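Local coordinates for protein glucose dehydrogenase (Haloferax mediterranei, PDB 2VWG) that oxidises glucose and several other aldose sugars to their lactones with NADP or NAD as electron acceptor, using a catalytic zinc ion, at residues 58-63 and 119-124; 86-91 and 112-117; 147-152 and 307-312; 156-161 and 299-304. One frame throughout, in Å; residues are numbered along the deposited sequence.

All four contacts reach the bound gluconolactone, two from each side of the active-site cleft. Interactions 1 and 2 belong to the GroES-like catalytic domain, their centres about 9 Å apart; strands 113-115 and 119-120 are neighbours in one sheet, and Tyr123 OH of interaction 1 probably bonds Thr86 O of interaction 2 (2.7 Å). Interactions 3 and 4, centres about 12 Å apart, lie in the nucleotide-binding domain and share helix 149-165, with His308 NE2 and Glu160 OE1 2.7 Å apart. Interaction 1 supplies a zinc ligand, interactions 2 and 3 carboxylates for the sugar hydroxyls, and interaction 4 meets both nicotinamide and lactone. The centres of interactions 1 and 4 are about 23 Å apart.

Interaction 1. Residues 58-63 and 119-124; sequences HLVLGH and GAHGYM. With ZN (zinc ion), chain D; LGC (D-glucono-1,5-lactone), chain C.
Val60 and Leu61 come closest to His121 and Gly122, with the CA atoms of Val60 and His121 4.7 Å apart. The touching parts run 74° to one another, so the backbones cross instead of pairing as strands, and three amides fasten the crossing: Gly122 N to Val60 O (2.8 Å), Met124 N to Leu61 O, and Tyr123 N to Gly62 O. Glycine suits both sides here. A side chain on Gly122 would run into the carbonyl oxygens of residues 60-62, and one on Gly62 into Met124 CG. Gly62 and His63 begin the Gly-His-Glu motif of zinc-containing alcohol dehydrogenases; His63 points away from the crossing and binds the zinc through NE2 at 2.1 Å, alongside Asp38, Glu64 and a water. At the other end, the His121 ring swings back along strand 58-60, its CG beside the backbone N (chi1 -66°). ND1 takes an almost straight bond from Val60 N (3.1 Å), while NE2 bonds Glu56, which together fix the ring's rotation. The His58 ring lies nearly parallel to it, planes at 17°, but slid so far that they barely overlap. The extended Met124 chain lays SD against Leu61 CB (3.9 Å).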
# COMPACT_ATOMS: atom_id res chain seq x y z
N HIS A 58 -36.37 4.98 11.68
CA HIS A 58 -36.01 5.49 10.36
C HIS A 58 -34.60 6.07 10.32
O HIS A 58 -33.97 6.28 11.36
CB HIS A 58 -36.99 6.59 9.96
CG HIS A 58 -36.86 7.83 10.79
ND1 HIS A 58 -37.35 7.91 12.07
CD2 HIS A 58 -36.26 9.01 10.53
CE1 HIS A 58 -37.08 9.11 12.56
NE2 HIS A 58 -36.42 9.80 11.65
N LEU A 59 -34.10 6.30 9.11
CA LEU A 59 -32.82 6.98 8.90
C LEU A 59 -33.01 8.05 7.83
O LEU A 59 -33.35 7.74 6.70
CB LEU A 59 -31.76 5.98 8.46
CG LEU A 59 -30.38 6.52 8.04
CD1 LEU A 59 -29.63 7.11 9.22
CD2 LEU A 59 -29.56 5.41 7.39
N VAL A 60 -32.81 9.31 8.21
CA VAL A 60 -32.79 10.41 7.25
C VAL A 60 -31.54 10.22 6.39
O VAL A 60 -30.44 10.01 6.91
CB VAL A 60 -32.80 11.80 7.92
CG1 VAL A 60 -32.66 12.91 6.88
CG2 VAL A 60 -34.07 11.97 8.76
N LEU A 61 -31.74 10.21 5.08
CA LEU A 61 -30.67 9.98 4.13
C LEU A 61 -29.87 11.25 3.81
O LEU A 61 -30.24 12.36 4.20
CB LEU A 61 -31.26 9.41 2.84
CG LEU A 61 -31.94 8.05 2.97
CD1 LEU A 61 -32.84 7.77 1.79
CD2 LEU A 61 -30.89 6.98 3.13
N GLY A 62 -28.77 11.06 3.08
CA GLY A 62 -28.03 12.18 2.52
C GLY A 62 -26.76 12.48 3.30
O GLY A 62 -26.81 12.80 4.48
N HIS A 63 -25.62 12.39 2.63
CA HIS A 63 -24.34 12.71 3.25
C HIS A 63 -23.53 13.73 2.45
O HIS A 63 -22.47 14.14 2.89
CB HIS A 63 -23.55 11.42 3.51
CG HIS A 63 -23.20 10.69 2.26
ND1 HIS A 63 -24.03 9.76 1.68
CD2 HIS A 63 -22.13 10.80 1.43
CE1 HIS A 63 -23.48 9.30 0.57
NE2 HIS A 63 -22.32 9.91 0.40
N GLY A 119 -25.80 5.10 11.96
CA GLY A 119 -25.97 5.47 13.35
C GLY A 119 -26.42 6.89 13.60
O GLY A 119 -26.62 7.24 14.75
N ALA A 120 -26.56 7.70 12.55
CA ALA A 120 -26.97 9.09 12.72
C ALA A 120 -27.68 9.58 11.47
O ALA A 120 -27.30 9.24 10.34
CB ALA A 120 -25.76 9.97 13.01
N HIS A 121 -28.71 10.40 11.68
CA HIS A 121 -29.48 10.97 10.58
C HIS A 121 -28.62 11.84 9.66
O HIS A 121 -27.71 12.53 10.13
CB HIS A 121 -30.65 11.78 11.12
CG HIS A 121 -31.66 10.95 11.84
ND1 HIS A 121 -32.30 9.88 11.25
CD2 HIS A 121 -32.13 11.02 13.10
CE1 HIS A 121 -33.11 9.32 12.12
NE2 HIS A 121 -33.03 9.99 13.26
N GLY A 122 -28.93 11.79 8.37
CA GLY A 122 -28.26 12.60 7.35
C GLY A 122 -28.82 13.99 7.16
O GLY A 122 -29.41 14.57 8.07
N TYR A 123 -28.65 14.52 5.95
CA TYR A 123 -28.87 15.93 5.67
C TYR A 123 -30.07 16.22 4.76
O TYR A 123 -30.29 17.36 4.43
CB TYR A 123 -27.60 16.55 5.06
CG TYR A 123 -26.39 16.40 5.95
CD1 TYR A 123 -25.30 15.65 5.56
CD2 TYR A 123 -26.35 17.02 7.21
CE1 TYR A 123 -24.20 15.50 6.39
CE2 TYR A 123 -25.25 16.88 8.03
CZ TYR A 123 -24.18 16.12 7.61
OH TYR A 123 -23.09 15.97 8.43
N MET A 124 -30.84 15.20 4.39
CA MET A 124 -32.06 15.41 3.59
C MET A 124 -33.24 15.82 4.43
O MET A 124 -34.26 15.12 4.51
CB MET A 124 -32.41 14.18 2.76
CG MET A 124 -31.52 14.00 1.56
SD MET A 124 -31.96 12.53 0.63
CE MET A 124 -30.54 12.41 -0.47
ZN ZN D . -21.34 10.30 -1.47
C1 LGC C . -19.47 7.42 1.36
C2 LGC C . -19.09 8.71 1.99
O5 LGC C . -19.19 6.17 1.97
O1 LGC C . -20.06 7.42 0.28
O2 LGC C . -18.66 9.60 0.99
C3 LGC C . -18.01 8.58 3.05
O3 LGC C . -18.05 9.72 3.88
C4 LGC C . -18.22 7.34 3.91
O4 LGC C . -17.15 7.28 4.83
C5 LGC C . -18.24 6.10 3.02
C6 LGC C . -18.49 4.83 3.83
O6 LGC C . -19.77 4.89 4.42
O HOH W 1 -19.55 10.61 -1.26

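Interaction 2. Residues 86-91 and 112-117; sequences TVRRPP and YFERGI. With LGC (D-glucono-1,5-lactone), chain C.
The guanidinium of Arg88 lies flat on the ring of Tyr112, its CZ 3.6 Å from the ring centroid and the planes only 9° apart: a stacked cation-pi pair. Tyr112 gets there because its CG sits between the backbone N and the carbonyl carbon (chi1 64°), which lays the ring under the straight Arg88 chain. With its face occupied, the guanidinium uses its edge for a salt bridge: NE (2.8 Å) and NH2 (3.0 Å) both reach Glu114 OE2, on the side turned away from OE1. That oxygen also accepts from O4 of the gluconolactone at 2.7 Å, and Glu114 OE1 takes the lactone's O6 at 2.6 Å. Arg88 is thus the second-shell residue that positions a substrate-binding carboxylate.

Arg88 and Glu114 form a non-hydrogen-bonded antiparallel pair; next to it Arg89 and Phe113 form a hydrogen-bonded one, with side chains on the opposite face. There Pro91 CA sits over the centre of the Phe113 ring in a CH-pi contact (3.8 Å). A bend at chi2 (-70°) turns the Arg89 guanidinium back until NH1 bonds Arg88 O, and Arg115 CD rests over it; one water accepts from Arg89 NE and Arg115 NH1, while Arg115 NE bonds His121 O. Strand 113-115 is central in a three-stranded sheet, between 88-89 and 119-120; Arg115 packs on strand 127-131, and Thr86 meets helix 306-318.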
# COMPACT_ATOMS: atom_id res chain seq x y z
N THR A 86 -19.01 17.95 7.10
CA THR A 86 -18.36 16.65 7.10
C THR A 86 -19.36 15.57 7.53
O THR A 86 -20.45 15.86 8.02
CB THR A 86 -17.08 16.61 7.99
OG1 THR A 86 -17.44 16.65 9.38
CG2 THR A 86 -16.12 17.78 7.66
N VAL A 87 -18.97 14.32 7.35
CA VAL A 87 -19.89 13.22 7.51
C VAL A 87 -19.76 12.51 8.87
O VAL A 87 -20.78 12.10 9.44
CB VAL A 87 -19.73 12.24 6.35
CG1 VAL A 87 -20.59 10.98 6.57
CG2 VAL A 87 -20.09 12.96 5.03
N ARG A 88 -18.56 12.41 9.42
CA ARG A 88 -18.38 11.65 10.66
C ARG A 88 -18.61 12.46 11.93
O ARG A 88 -18.24 13.63 12.02
CB ARG A 88 -17.03 10.93 10.68
CG ARG A 88 -17.08 9.68 9.89
CD ARG A 88 -15.81 8.90 9.91
NE ARG A 88 -15.94 7.73 9.04
CZ ARG A 88 -15.04 6.75 8.98
NH1 ARG A 88 -13.92 6.81 9.68
NH2 ARG A 88 -15.26 5.71 8.19
N ARG A 89 -19.23 11.81 12.91
CA ARG A 89 -19.47 12.40 14.23
C ARG A 89 -19.12 11.35 15.29
O ARG A 89 -19.15 10.15 15.00
CB ARG A 89 -20.94 12.80 14.38
CG ARG A 89 -21.43 13.85 13.40
CD ARG A 89 -20.81 15.21 13.68
NE ARG A 89 -21.31 16.21 12.73
CZ ARG A 89 -20.84 16.39 11.49
NH1 ARG A 89 -19.83 15.66 11.04
NH2 ARG A 89 -21.38 17.32 10.71
N PRO A 90 -18.75 11.80 16.51
CA PRO A 90 -18.44 10.86 17.58
C PRO A 90 -19.64 9.96 17.91
O PRO A 90 -20.79 10.39 17.79
CB PRO A 90 -18.11 11.75 18.78
CG PRO A 90 -18.04 13.14 18.30
CD PRO A 90 -18.59 13.21 16.90
N PRO A 91 -19.37 8.70 18.30
CA PRO A 91 -20.46 7.78 18.60
C PRO A 91 -21.13 8.07 19.96
O PRO A 91 -20.77 9.05 20.62
CB PRO A 91 -19.76 6.41 18.59
CG PRO A 91 -18.39 6.70 19.01
CD PRO A 91 -18.05 8.07 18.50
N TYR A 112 -17.28 5.73 15.37
CA TYR A 112 -17.84 6.87 14.66
C TYR A 112 -19.29 6.58 14.29
O TYR A 112 -19.71 5.43 14.20
CB TYR A 112 -17.02 7.17 13.39
CG TYR A 112 -17.05 6.08 12.35
CD1 TYR A 112 -18.11 5.96 11.47
CD2 TYR A 112 -16.02 5.14 12.26
CE1 TYR A 112 -18.16 4.97 10.53
CE2 TYR A 112 -16.05 4.14 11.30
CZ TYR A 112 -17.13 4.06 10.44
OH TYR A 112 -17.18 3.07 9.48
N PHE A 113 -20.03 7.66 14.08
CA PHE A 113 -21.25 7.63 13.28
C PHE A 113 -20.94 8.35 11.97
O PHE A 113 -20.08 9.23 11.93
CB PHE A 113 -22.39 8.38 13.97
CG PHE A 113 -22.90 7.71 15.22
CD1 PHE A 113 -22.80 6.33 15.41
CD2 PHE A 113 -23.52 8.47 16.20
CE1 PHE A 113 -23.31 5.73 16.56
CE2 PHE A 113 -24.02 7.87 17.36
CZ PHE A 113 -23.92 6.50 17.53
N GLU A 114 -21.67 7.97 10.92
CA GLU A 114 -21.67 8.70 9.64
C GLU A 114 -23.09 9.17 9.36
O GLU A 114 -24.01 8.37 9.18
CB GLU A 114 -21.19 7.81 8.50
CG GLU A 114 -19.70 7.64 8.52
CD GLU A 114 -19.15 6.68 7.46
OE1 GLU A 114 -19.91 5.94 6.80
OE2 GLU A 114 -17.93 6.66 7.31
N ARG A 115 -23.25 10.48 9.32
CA ARG A 115 -24.56 11.06 9.10
C ARG A 115 -25.10 10.65 7.73
O ARG A 115 -24.42 10.81 6.72
CB ARG A 115 -24.50 12.59 9.26
CG ARG A 115 -24.24 13.02 10.72
CD ARG A 115 -24.68 14.44 11.04
NE ARG A 115 -26.09 14.65 10.74
CZ ARG A 115 -26.80 15.72 11.08
NH1 ARG A 115 -26.27 16.70 11.79
NH2 ARG A 115 -28.07 15.79 10.72
N GLY A 116 -26.32 10.12 7.72
CA GLY A 116 -26.95 9.62 6.51
C GLY A 116 -26.58 8.20 6.11
O GLY A 116 -27.09 7.70 5.12
N ILE A 117 -25.70 7.55 6.87
CA ILE A 117 -25.17 6.26 6.49
C ILE A 117 -25.22 5.27 7.67
O ILE A 117 -25.83 4.21 7.57
CB ILE A 117 -23.72 6.36 5.97
CG1 ILE A 117 -23.63 7.37 4.83
CG2 ILE A 117 -23.23 4.99 5.46
CD1 ILE A 117 -22.22 7.58 4.29
C1 LGC C . -19.47 7.42 1.36
C2 LGC C . -19.09 8.71 1.99
O5 LGC C . -19.19 6.17 1.97
O1 LGC C . -20.06 7.42 0.28
O2 LGC C . -18.66 9.60 0.99
C3 LGC C . -18.01 8.58 3.05
O3 LGC C . -18.05 9.72 3.88
C4 LGC C . -18.22 7.34 3.91
O4 LGC C . -17.15 7.28 4.83
C5 LGC C . -18.24 6.10 3.02
C6 LGC C . -18.49 4.83 3.83
O6 LGC C . -19.77 4.89 4.42
O HOH W 2 -24.03 16.72 14.12

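Interaction 3. Residues 147-152 and 307-312; sequences FLIEPI and EHFEAA. With LGC (D-glucono-1,5-lactone), chain C.
Glu150 does two jobs at once: its CG leans on Phe309 CZ (3.8 Å) in an otherwise apolar helix contact, while its carboxylate reaches into the active site. The contact joins the start of helix 149-165 to helix 306-318 in the Rossmann-type nucleotide-binding domain, with a modest 272 Å² buried. The torsions make the double role possible. Glu150 CG stands anti to the backbone N (chi1 -168°), which carries the stem past the end of the Phe309 ring, and a bend at chi2 (-86°) then turns the carboxylate toward the sugar, its plane 62° from that of the ring. OE2 accepts from lactone O2 at 2.5 Å and, at a longer 3.3 Å, from O3. Glu150 is also a zinc-binding residue of this enzyme, but in this complex its nearest side-chain atom stays about 3 Å from the metal, longer than a coordination bond. With an alanine in its place, the two lactone hydroxyls would probably lose this shared acceptor and Phe309 the methylene against which its far end rests.

Away from the sugar, on the side of the helix that faces 306-318, Ile149 and Ile152 make the packing. Ile149 CG2 touches Phe309 CD2 (4.0 Å). Ile152 also packs on Leu187 and Met191 of helix 183-193, tying a third helix to the contact. The small side chain of Ala312 lets the backbones approach closely: its CB sits 3.9 Å from Ile149 CG2 and presses on Ile152 CG2 at 3.5 Å, a snug fit for two methyl carbons.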
# COMPACT_ATOMS: atom_id res chain seq x y z
N PHE A 147 -22.80 20.30 -3.31
CA PHE A 147 -22.93 18.90 -2.90
C PHE A 147 -21.86 18.02 -3.54
O PHE A 147 -21.72 16.87 -3.16
CB PHE A 147 -24.34 18.33 -3.23
CG PHE A 147 -24.71 18.40 -4.69
CD1 PHE A 147 -24.37 17.38 -5.54
CD2 PHE A 147 -25.38 19.50 -5.20
CE1 PHE A 147 -24.67 17.45 -6.89
CE2 PHE A 147 -25.70 19.57 -6.54
CZ PHE A 147 -25.34 18.55 -7.39
N LEU A 148 -21.13 18.55 -4.52
CA LEU A 148 -20.02 17.81 -5.12
C LEU A 148 -18.75 17.91 -4.29
O LEU A 148 -17.81 17.14 -4.50
CB LEU A 148 -19.75 18.31 -6.55
CG LEU A 148 -20.81 17.98 -7.59
CD1 LEU A 148 -20.43 18.58 -8.95
CD2 LEU A 148 -21.04 16.45 -7.70
N ILE A 149 -18.70 18.85 -3.35
CA ILE A 149 -17.48 19.02 -2.54
C ILE A 149 -17.16 17.76 -1.74
O ILE A 149 -16.00 17.36 -1.66
CB ILE A 149 -17.55 20.27 -1.63
CG1 ILE A 149 -17.64 21.55 -2.48
CG2 ILE A 149 -16.35 20.31 -0.65
CD1 ILE A 149 -16.49 21.77 -3.44
N GLU A 150 -18.18 17.11 -1.18
CA GLU A 150 -17.93 15.90 -0.40
C GLU A 150 -17.31 14.77 -1.24
O GLU A 150 -16.28 14.21 -0.86
CB GLU A 150 -19.18 15.46 0.37
CG GLU A 150 -18.93 14.39 1.42
CD GLU A 150 -18.96 12.98 0.89
OE1 GLU A 150 -19.42 12.76 -0.25
OE2 GLU A 150 -18.54 12.06 1.63
N PRO A 151 -17.94 14.39 -2.37
CA PRO A 151 -17.31 13.34 -3.19
C PRO A 151 -15.93 13.69 -3.75
O PRO A 151 -15.08 12.82 -3.84
CB PRO A 151 -18.34 13.09 -4.31
CG PRO A 151 -19.33 14.20 -4.21
CD PRO A 151 -19.27 14.79 -2.87
N ILE A 152 -15.71 14.96 -4.09
CA ILE A 152 -14.38 15.41 -4.48
C ILE A 152 -13.40 15.17 -3.33
O ILE A 152 -12.30 14.69 -3.56
CB ILE A 152 -14.35 16.89 -4.90
CG1 ILE A 152 -15.16 17.10 -6.19
CG2 ILE A 152 -12.89 17.35 -5.17
CD1 ILE A 152 -15.29 18.56 -6.61
N GLU A 307 -9.47 19.22 5.83
CA GLU A 307 -8.43 19.64 4.88
C GLU A 307 -8.72 19.14 3.46
O GLU A 307 -8.41 19.81 2.48
CB GLU A 307 -7.05 19.20 5.38
CG GLU A 307 -6.86 17.66 5.55
CD GLU A 307 -7.41 17.04 6.87
OE1 GLU A 307 -8.06 17.75 7.69
OE2 GLU A 307 -7.19 15.81 7.08
N HIS A 308 -9.35 17.97 3.36
CA HIS A 308 -9.74 17.41 2.07
C HIS A 308 -10.89 18.18 1.43
O HIS A 308 -10.93 18.32 0.22
CB HIS A 308 -10.11 15.94 2.22
CG HIS A 308 -9.02 15.12 2.84
ND1 HIS A 308 -9.21 14.37 3.98
CD2 HIS A 308 -7.71 15.00 2.53
CE1 HIS A 308 -8.08 13.78 4.31
NE2 HIS A 308 -7.15 14.15 3.45
N PHE A 309 -11.81 18.66 2.26
CA PHE A 309 -12.93 19.50 1.81
C PHE A 309 -12.41 20.85 1.31
O PHE A 309 -12.86 21.36 0.29
CB PHE A 309 -13.96 19.72 2.94
CG PHE A 309 -14.87 18.52 3.21
CD1 PHE A 309 -14.39 17.37 3.80
CD2 PHE A 309 -16.23 18.59 2.93
CE1 PHE A 309 -15.23 16.28 4.06
CE2 PHE A 309 -17.09 17.51 3.19
CZ PHE A 309 -16.59 16.35 3.75
N GLU A 310 -11.46 21.44 2.05
CA GLU A 310 -10.81 22.67 1.62
C GLU A 310 -10.10 22.52 0.28
O GLU A 310 -10.28 23.35 -0.62
CB GLU A 310 -9.83 23.16 2.68
CG GLU A 310 -10.54 23.62 3.93
CD GLU A 310 -9.59 24.06 5.03
OE1 GLU A 310 -8.36 23.91 4.88
OE2 GLU A 310 -10.10 24.51 6.07
N ALA A 311 -9.33 21.45 0.14
CA ALA A 311 -8.65 21.14 -1.10
C ALA A 311 -9.64 21.00 -2.25
O ALA A 311 -9.38 21.44 -3.37
CB ALA A 311 -7.86 19.85 -0.94
N ALA A 312 -10.79 20.40 -1.96
CA ALA A 312 -11.82 20.19 -2.97
C ALA A 312 -12.32 21.50 -3.58
O ALA A 312 -12.66 21.53 -4.76
CB ALA A 312 -13.01 19.38 -2.36
C1 LGC C . -19.47 7.42 1.36
C2 LGC C . -19.09 8.71 1.99
O5 LGC C . -19.19 6.17 1.97
O1 LGC C . -20.06 7.42 0.28
O2 LGC C . -18.66 9.60 0.99
C3 LGC C . -18.01 8.58 3.05
O3 LGC C . -18.05 9.72 3.88
C4 LGC C . -18.22 7.34 3.91
O4 LGC C . -17.15 7.28 4.83
C5 LGC C . -18.24 6.10 3.02
C6 LGC C . -18.49 4.83 3.83
O6 LGC C . -19.77 4.89 4.42

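Interaction 4. Residues 156-161 and 299-304; sequences EKALEH and VGSVNS. With LGC (D-glucono-1,5-lactone), chain C; NAP (NADP nicotinamide-adenine-dinucleotide phosphate), chain B.
Lys157 stretches from helix 149-165 across residues 301-304, the segment that leaves the last strand of the Rossmann-type parallel sheet, 297-300. The chain, extended throughout with CG anti to the backbone N (chi1 176°), lays its methylenes alongside Ser301 OG, and CD passes Asn303 O at 3.4 Å. NZ then bonds Val302 O in the carbonyl plane, at 2.8 Å, and forms a salt bridge with Asp105. A methionine here would probably leave Val302 O and the Asp105 carboxylate without their shared cation and the cofactor-binding loop freer to shift. Next along the helix, Ala158 sets its CB against Ser301 CB (4.0 Å), bringing helix and loop close together. One turn on from Lys157, His161 packs CB on Val299 CG1 (4.0 Å), and a water that donates to Gly300 O also makes a weak bond with its ND1. Here the contact nears the dimer interface, where Val299 pairs antiparallel with a strand of the second subunit and the sheet continues.

The peptide held by Lys157 is itself in use, since its amide, Asn303 N, bonds NADP O7N (2.9 Å). Together with Ser301 O, which accepts from N7N, it fixes the carboxamide of the nicotinamide. Asn303 also reaches the gluconolactone: ND2 donates to O3 at 2.9 Å and, less closely, to O4 at 3.3 Å.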
# COMPACT_ATOMS: atom_id res chain seq x y z
N GLU A 156 -9.67 13.45 -2.89
CA GLU A 156 -8.54 14.22 -2.34
C GLU A 156 -7.82 13.39 -1.26
O GLU A 156 -6.60 13.35 -1.23
CB GLU A 156 -8.98 15.56 -1.72
CG GLU A 156 -9.62 16.55 -2.68
CD GLU A 156 -8.65 17.17 -3.69
OE1 GLU A 156 -7.45 16.86 -3.70
OE2 GLU A 156 -9.12 18.00 -4.48
N LYS A 157 -8.58 12.73 -0.39
CA LYS A 157 -7.96 11.87 0.62
C LYS A 157 -7.26 10.68 -0.01
O LYS A 157 -6.13 10.37 0.34
CB LYS A 157 -8.95 11.38 1.68
CG LYS A 157 -8.29 10.40 2.67
CD LYS A 157 -9.20 9.90 3.77
CE LYS A 157 -8.54 8.72 4.50
NZ LYS A 157 -9.35 8.21 5.66
N ALA A 158 -7.95 9.98 -0.92
CA ALA A 158 -7.38 8.78 -1.53
C ALA A 158 -6.06 9.09 -2.22
O ALA A 158 -5.09 8.33 -2.09
CB ALA A 158 -8.38 8.12 -2.52
N LEU A 159 -6.00 10.22 -2.93
CA LEU A 159 -4.78 10.62 -3.61
C LEU A 159 -3.66 10.96 -2.63
O LEU A 159 -2.51 10.57 -2.84
CB LEU A 159 -5.04 11.82 -4.52
CG LEU A 159 -5.96 11.58 -5.72
CD1 LEU A 159 -6.06 12.83 -6.57
CD2 LEU A 159 -5.49 10.41 -6.56
N GLU A 160 -3.99 11.64 -1.54
CA GLU A 160 -3.01 11.94 -0.51
C GLU A 160 -2.34 10.67 0.02
O GLU A 160 -1.13 10.59 0.10
CB GLU A 160 -3.64 12.74 0.63
CG GLU A 160 -2.66 13.24 1.65
CD GLU A 160 -3.33 13.89 2.85
OE1 GLU A 160 -4.48 13.53 3.19
OE2 GLU A 160 -2.66 14.75 3.46
N HIS A 161 -3.14 9.66 0.35
CA HIS A 161 -2.59 8.42 0.90
C HIS A 161 -1.83 7.59 -0.15
O HIS A 161 -0.74 7.09 0.12
CB HIS A 161 -3.68 7.62 1.60
CG HIS A 161 -4.14 8.23 2.89
ND1 HIS A 161 -4.04 7.59 4.10
CD2 HIS A 161 -4.69 9.44 3.15
CE1 HIS A 161 -4.52 8.37 5.05
NE2 HIS A 161 -4.93 9.49 4.51
N VAL A 299 -3.53 0.71 -1.53
CA VAL A 299 -3.98 1.51 -0.40
C VAL A 299 -5.50 1.66 -0.43
O VAL A 299 -6.06 2.02 -1.45
CB VAL A 299 -3.29 2.92 -0.40
CG1 VAL A 299 -3.70 3.73 0.78
CG2 VAL A 299 -1.75 2.76 -0.40
N GLY A 300 -6.16 1.36 0.68
CA GLY A 300 -7.60 1.60 0.81
C GLY A 300 -7.85 2.91 1.51
O GLY A 300 -7.05 3.36 2.30
N SER A 301 -8.99 3.54 1.21
CA SER A 301 -9.32 4.84 1.75
C SER A 301 -10.82 4.99 1.91
O SER A 301 -11.60 4.58 1.04
CB SER A 301 -8.80 5.94 0.82
OG SER A 301 -8.98 7.23 1.39
N VAL A 302 -11.23 5.56 3.04
CA VAL A 302 -12.64 5.82 3.29
C VAL A 302 -12.80 7.16 3.97
O VAL A 302 -11.92 7.59 4.73
CB VAL A 302 -13.30 4.67 4.13
CG1 VAL A 302 -12.75 4.64 5.58
CG2 VAL A 302 -14.83 4.81 4.12
N ASN A 303 -13.89 7.85 3.64
CA ASN A 303 -14.25 9.09 4.29
C ASN A 303 -13.22 10.17 3.94
O ASN A 303 -12.46 10.03 2.97
CB ASN A 303 -14.41 8.85 5.82
CG ASN A 303 -15.17 9.97 6.53
OD1 ASN A 303 -14.60 10.65 7.37
ND2 ASN A 303 -16.45 10.15 6.21
N SER A 304 -13.24 11.27 4.68
CA SER A 304 -12.38 12.42 4.40
C SER A 304 -12.61 13.41 5.53
O SER A 304 -13.60 13.29 6.26
CB SER A 304 -12.73 13.06 3.06
OG SER A 304 -14.10 13.42 2.98
C1 LGC C . -19.47 7.42 1.36
C2 LGC C . -19.09 8.71 1.99
O5 LGC C . -19.19 6.17 1.97
O1 LGC C . -20.06 7.42 0.28
O2 LGC C . -18.66 9.60 0.99
C3 LGC C . -18.01 8.58 3.05
O3 LGC C . -18.05 9.72 3.88
C4 LGC C . -18.22 7.34 3.91
O4 LGC C . -17.15 7.28 4.83
C5 LGC C . -18.24 6.10 3.02
C6 LGC C . -18.49 4.83 3.83
O6 LGC C . -19.77 4.89 4.42
PA NAP B . -22.10 3.88 -8.69
O1A NAP B . -22.79 5.09 -9.18
O2A NAP B . -22.86 2.68 -8.38
O5B NAP B . -20.95 3.57 -9.76
C5B NAP B . -20.40 2.28 -9.83
C4B NAP B . -20.10 2.02 -11.29
O4B NAP B . -19.26 0.90 -11.41
C3B NAP B . -21.38 1.74 -12.09
O3B NAP B . -21.55 2.71 -13.10
C2B NAP B . -21.15 0.36 -12.64
O2B NAP B . -21.60 0.22 -13.95
C1B NAP B . -19.63 0.20 -12.56
N9A NAP B . -19.26 -1.22 -12.49
C8A NAP B . -19.61 -2.14 -11.53
N7A NAP B . -19.06 -3.33 -11.85
C5A NAP B . -18.38 -3.18 -13.00
C6A NAP B . -17.65 -4.07 -13.78
N6A NAP B . -17.51 -5.33 -13.42
N1A NAP B . -17.05 -3.61 -14.93
C2A NAP B . -17.16 -2.29 -15.31
N3A NAP B . -17.89 -1.41 -14.54
C4A NAP B . -18.49 -1.86 -13.41
O3 NAP B . -21.28 4.29 -7.37
PN NAP B . -20.46 5.62 -7.04
O1N NAP B . -19.73 6.13 -8.23
O2N NAP B . -21.32 6.57 -6.27
O5D NAP B . -19.40 4.94 -6.04
C5D NAP B . -18.57 3.91 -6.51
C4D NAP B . -18.15 3.00 -5.36
O4D NAP B . -17.39 3.75 -4.42
C3D NAP B . -19.32 2.41 -4.58
O3D NAP B . -18.95 1.12 -4.16
C2D NAP B . -19.43 3.34 -3.39
O2D NAP B . -20.05 2.73 -2.30
C1D NAP B . -17.96 3.64 -3.14
N1N NAP B . -17.69 4.87 -2.39
C2N NAP B . -16.77 4.79 -1.38
C3N NAP B . -16.42 5.92 -0.67
C7N NAP B . -15.26 5.83 0.27
O7N NAP B . -15.22 6.75 1.30
N7N NAP B . -14.35 4.86 0.12
C4N NAP B . -17.03 7.13 -0.96
C5N NAP B . -17.95 7.19 -2.00
C6N NAP B . -18.28 6.05 -2.71
P2B NAP B . -23.10 -0.26 -14.31
O1X NAP B . -24.00 0.89 -14.02
O2X NAP B . -23.49 -1.46 -13.52
O3X NAP B . -23.04 -0.52 -15.79
O HOH W 3 -4.81 4.36 3.84